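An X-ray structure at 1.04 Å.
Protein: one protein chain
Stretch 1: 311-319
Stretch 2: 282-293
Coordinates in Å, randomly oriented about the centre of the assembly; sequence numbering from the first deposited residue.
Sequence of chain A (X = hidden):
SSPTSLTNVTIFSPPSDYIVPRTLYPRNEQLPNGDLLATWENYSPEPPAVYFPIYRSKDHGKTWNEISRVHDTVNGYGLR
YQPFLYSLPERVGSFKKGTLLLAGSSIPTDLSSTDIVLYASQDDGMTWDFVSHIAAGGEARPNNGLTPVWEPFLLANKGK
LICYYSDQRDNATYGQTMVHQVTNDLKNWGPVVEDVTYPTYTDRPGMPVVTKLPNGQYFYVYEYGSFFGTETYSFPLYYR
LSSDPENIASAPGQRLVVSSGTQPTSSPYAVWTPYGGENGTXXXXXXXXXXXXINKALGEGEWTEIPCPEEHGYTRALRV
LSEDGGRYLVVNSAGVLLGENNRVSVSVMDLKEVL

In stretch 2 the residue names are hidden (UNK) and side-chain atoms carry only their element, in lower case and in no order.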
# COMPACT_ATOMS: atom_id res chain seq x y z
N GLU A 311 7.77 14.87 3.90
CA GLU A 311 7.99 15.09 2.47
C GLU A 311 7.07 14.25 1.63
O GLU A 311 6.58 13.19 2.04
CB GLU A 311 9.44 14.76 2.15
CG GLU A 311 9.81 13.30 2.31
CD GLU A 311 11.30 13.00 2.04
OE1 GLU A 311 12.16 13.91 2.22
OE2 GLU A 311 11.61 11.85 1.68
N HIS A 312 6.84 14.72 0.40
CA HIS A 312 6.16 13.90 -0.58
C HIS A 312 7.02 12.69 -0.95
O HIS A 312 8.24 12.73 -0.90
CB HIS A 312 5.79 14.68 -1.83
CG HIS A 312 6.83 14.77 -2.84
ND1 HIS A 312 7.89 15.58 -2.80
CD2 HIS A 312 6.97 14.02 -3.98
CE1 HIS A 312 8.66 15.40 -3.87
NE2 HIS A 312 8.11 14.46 -4.61
N GLY A 313 6.36 11.60 -1.34
CA GLY A 313 7.09 10.46 -1.85
C GLY A 313 6.14 9.49 -2.52
O GLY A 313 4.94 9.51 -2.35
N TYR A 314 6.78 8.55 -3.27
CA TYR A 314 6.04 7.56 -4.02
C TYR A 314 5.32 6.59 -3.08
O TYR A 314 5.91 6.04 -2.14
CB TYR A 314 7.01 6.77 -4.87
CG TYR A 314 6.39 5.73 -5.80
CD1 TYR A 314 5.49 6.08 -6.78
CD2 TYR A 314 6.74 4.42 -5.66
CE1 TYR A 314 4.92 5.16 -7.61
CE2 TYR A 314 6.24 3.46 -6.53
CZ TYR A 314 5.34 3.84 -7.51
OH TYR A 314 4.87 2.90 -8.41
N THR A 315 4.00 6.40 -3.35
CA THR A 315 3.12 5.59 -2.52
C THR A 315 3.34 5.79 -1.01
O THR A 315 3.35 4.87 -0.20
CB THR A 315 3.13 4.11 -2.98
OG1 THR A 315 1.96 3.46 -2.40
CG2 THR A 315 4.34 3.30 -2.65
N ARG A 316 3.50 7.07 -0.64
CA ARG A 316 3.64 7.45 0.75
C ARG A 316 2.53 6.83 1.57
O ARG A 316 1.36 6.90 1.19
CB ARG A 316 3.67 8.98 0.85
CG ARG A 316 4.01 9.52 2.22
CD ARG A 316 4.16 11.02 2.23
NE ARG A 316 2.86 11.65 1.98
CZ ARG A 316 2.64 12.95 2.07
NH1 ARG A 316 3.59 13.78 2.48
NH2 ARG A 316 1.43 13.46 1.78
N ALA A 317 2.91 6.21 2.69
CA ALA A 317 2.01 5.35 3.46
C ALA A 317 1.48 6.08 4.66
O ALA A 317 2.19 6.80 5.37
CB ALA A 317 2.72 4.08 3.88
N LEU A 318 0.18 5.91 4.94
CA LEU A 318 -0.50 6.51 6.08
C LEU A 318 -0.96 5.41 7.03
O LEU A 318 -1.36 4.32 6.61
CB LEU A 318 -1.74 7.28 5.62
CG LEU A 318 -1.54 8.37 4.58
CD1 LEU A 318 -2.87 9.01 4.22
CD2 LEU A 318 -0.55 9.41 5.09
N ARG A 319 -1.04 5.74 8.32
CA ARG A 319 -1.63 4.83 9.30
C ARG A 319 -2.21 5.66 10.45
O ARG A 319 -1.52 6.45 11.06
CB ARG A 319 -0.67 3.80 9.81
CG ARG A 319 -1.33 2.82 10.74
CD ARG A 319 -0.51 1.57 11.00
NE ARG A 319 -0.38 0.78 9.78
CZ ARG A 319 -1.36 0.02 9.25
NH1 ARG A 319 -2.51 -0.12 9.85
NH2 ARG A 319 -1.12 -0.59 8.13
N UNK A 282 -11.72 10.59 6.50
CA UNK A 282 -10.87 9.85 5.55
C UNK A 282 -9.69 10.74 5.23
O UNK A 282 -9.87 11.95 4.96
c UNK A 282 -10.72 8.59 3.38
c UNK A 282 -13.81 8.60 3.30
c UNK A 282 -11.63 9.46 4.26
c UNK A 282 -12.96 8.77 4.53
N UNK A 283 -8.49 10.18 5.23
CA UNK A 283 -7.25 10.92 4.95
C UNK A 283 -6.56 10.22 3.81
O UNK A 283 -6.35 8.99 3.86
c UNK A 283 -6.39 11.01 6.20
c UNK A 283 -6.36 11.53 8.68
c UNK A 283 -5.14 11.88 5.90
c UNK A 283 -7.17 11.54 7.39
N UNK A 284 -6.22 10.97 2.76
CA UNK A 284 -5.61 10.47 1.56
C UNK A 284 -4.30 11.19 1.28
O UNK A 284 -4.18 12.43 1.44
c UNK A 284 -7.68 9.59 0.47
c UNK A 284 -6.58 10.62 0.36
c UNK A 284 -5.88 10.50 -1.02
N UNK A 285 -3.31 10.42 0.84
CA UNK A 285 -2.06 10.92 0.28
C UNK A 285 -1.98 10.50 -1.19
O UNK A 285 -2.52 9.46 -1.59
o UNK A 285 0.37 10.73 0.55
c UNK A 285 -0.88 10.31 1.05
N UNK A 286 -1.28 11.30 -1.98
CA UNK A 286 -0.86 10.97 -3.31
C UNK A 286 0.68 10.84 -3.33
O UNK A 286 1.34 11.15 -2.36
c UNK A 286 -1.26 12.01 -4.35
o UNK A 286 -0.37 13.12 -4.21
N UNK A 287 1.21 10.38 -4.47
CA UNK A 287 2.67 10.29 -4.59
C UNK A 287 3.31 11.60 -5.03
O UNK A 287 4.55 11.67 -5.08
N UNK A 288 2.53 12.60 -5.41
CA UNK A 288 3.08 13.81 -6.03
C UNK A 288 3.07 14.98 -5.08
O UNK A 288 3.95 15.82 -5.11
o UNK A 288 2.35 12.98 -8.15
c UNK A 288 2.29 14.13 -7.31
c UNK A 288 2.90 15.31 -8.08
N UNK A 289 2.04 15.08 -4.24
CA UNK A 289 1.84 16.19 -3.34
C UNK A 289 2.39 15.85 -1.95
O UNK A 289 2.29 14.73 -1.46
o UNK A 289 -0.72 15.29 -5.75
c UNK A 289 -0.18 17.28 -4.48
c UNK A 289 0.33 16.50 -3.26
c UNK A 289 -0.30 16.46 -5.72
n UNK A 289 0.07 17.09 -6.83
N UNK A 290 2.94 16.86 -1.29
CA UNK A 290 3.35 16.74 0.09
C UNK A 290 2.26 16.92 1.12
O UNK A 290 2.36 16.41 2.24
N UNK A 291 1.21 17.64 0.76
CA UNK A 291 0.03 17.87 1.57
C UNK A 291 -0.77 16.60 1.73
O UNK A 291 -0.46 15.55 1.16
o UNK A 291 -0.97 18.56 -0.43
c UNK A 291 -0.09 20.33 0.96
c UNK A 291 -0.79 18.99 0.90
N UNK A 292 -1.84 16.69 2.52
CA UNK A 292 -2.81 15.61 2.67
C UNK A 292 -4.18 16.11 2.27
O UNK A 292 -4.44 17.32 2.24
c UNK A 292 -2.85 15.07 4.11
c UNK A 292 -1.59 14.18 6.07
c UNK A 292 -1.56 14.34 4.55
c UNK A 292 -1.42 12.99 3.89
N UNK A 293 -5.10 15.18 1.99
CA UNK A 293 -6.45 15.47 1.55
C UNK A 293 -7.41 14.78 2.49
O UNK A 293 -7.31 13.57 2.68
c UNK A 293 -4.61 17.47 -1.96
c UNK A 293 -5.56 15.59 -0.79
c UNK A 293 -6.63 15.03 0.09
c UNK A 293 -3.50 16.72 -2.26
c UNK A 293 -3.40 15.43 -1.81
c UNK A 293 -5.66 16.91 -1.25
c UNK A 293 -4.43 14.86 -1.10
O HOH W 1 0.53 8.39 -1.07
O HOH W 2 3.54 12.19 -1.11

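Position 282 carries four carbons, forked at the first, with one arm two carbons long. That beta-branched pattern is isoleucine, I282; its nearest approach to stretch 1 is 7.9 Å, from I282 CG2 to L318 CD1, too far for contact. Position 283 repeats the pattern, but its CA-to-CB bond points toward stretch 1, and its backbone O lies 3.5 Å from L318 CD1. It is I283, whose CG2 is 4.0 Å from L318 CD1. Position 284 has one carbon bearing two more, directed away: three carbons forked at CB make valine, V284. Threonine has the same shape, but here every side-chain atom is carbon.

Position 285 has one carbon and then one oxygen, pointing toward stretch 1, with the oxygen 3.0 Å from R316 NE. This is serine, S285. R316 NE donates to S285 OG at 149°, and R316 NH2 donates to the same S285 OG at 3.2 Å. Position 286 has the same two atoms, one carbon then one oxygen, and is therefore serine, S286; its CA-to-CB bond points away from stretch 1. Its OG donates to a side-chain oxygen of position 289 and accepts from the backbone N of position 288 at 3.2 Å.

Position 287 has no side-chain atoms and is glycine, G287. An ideal CB would sit 3.7 Å from both Y314 CA and T315 N, so the bare CA suits a tight passage; that CA makes a CA-H...O contact with G313 O at 3.3 Å. Position 288 has a carbon carrying one oxygen and one carbon, turned away from stretch 1: threonine, T288. Position 289 has three carbons, the third carrying an oxygen and a nitrogen, the amide of glutamine, Q289. Its side chain points away, while its backbone O lies 3.5 Å from H312 CB and over one face of the R316 guanidinium.

Position 290 again lacks a side chain and is glycine, G290, although here an ideal CB would have room. Its O receives R316 NH1 at 2.9 Å. Position 291 shows a carbon bearing one oxygen and one carbon, pointing away: threonine, T291, which meets R316 through its backbone O. Position 292 has four carbons forked at the second, hence leucine, L292. Its CA-to-CB bond points sideways, but the end comes nearer, placing CD2 3.9 Å from L318 CD2. Position 293 has one carbon and a six-carbon ring with no oxygen, so it is phenylalanine, F293, beyond contact.

The contact is organised around R316, which reaches into the turn between the two strands of stretch 2. S285 OG, G290 O and T291 O lie near the guanidinium plane, where N-H groups can meet acceptors; the bonds from R316 NH2 to G290 O (3.1 Å) and T291 O (2.9 Å) are weak. R316 NH1 also donates to E311 O at 3.1 Å, tying the arginine to its own loop. Water 1 extends the polar link, accepting from S285 OG at 2.9 Å and donating to R316 O at 2.8 Å. Beside this network, L318 packs against I283 and L292.

Stretch 2, residues 282-293: IIVSSGTQGTLF
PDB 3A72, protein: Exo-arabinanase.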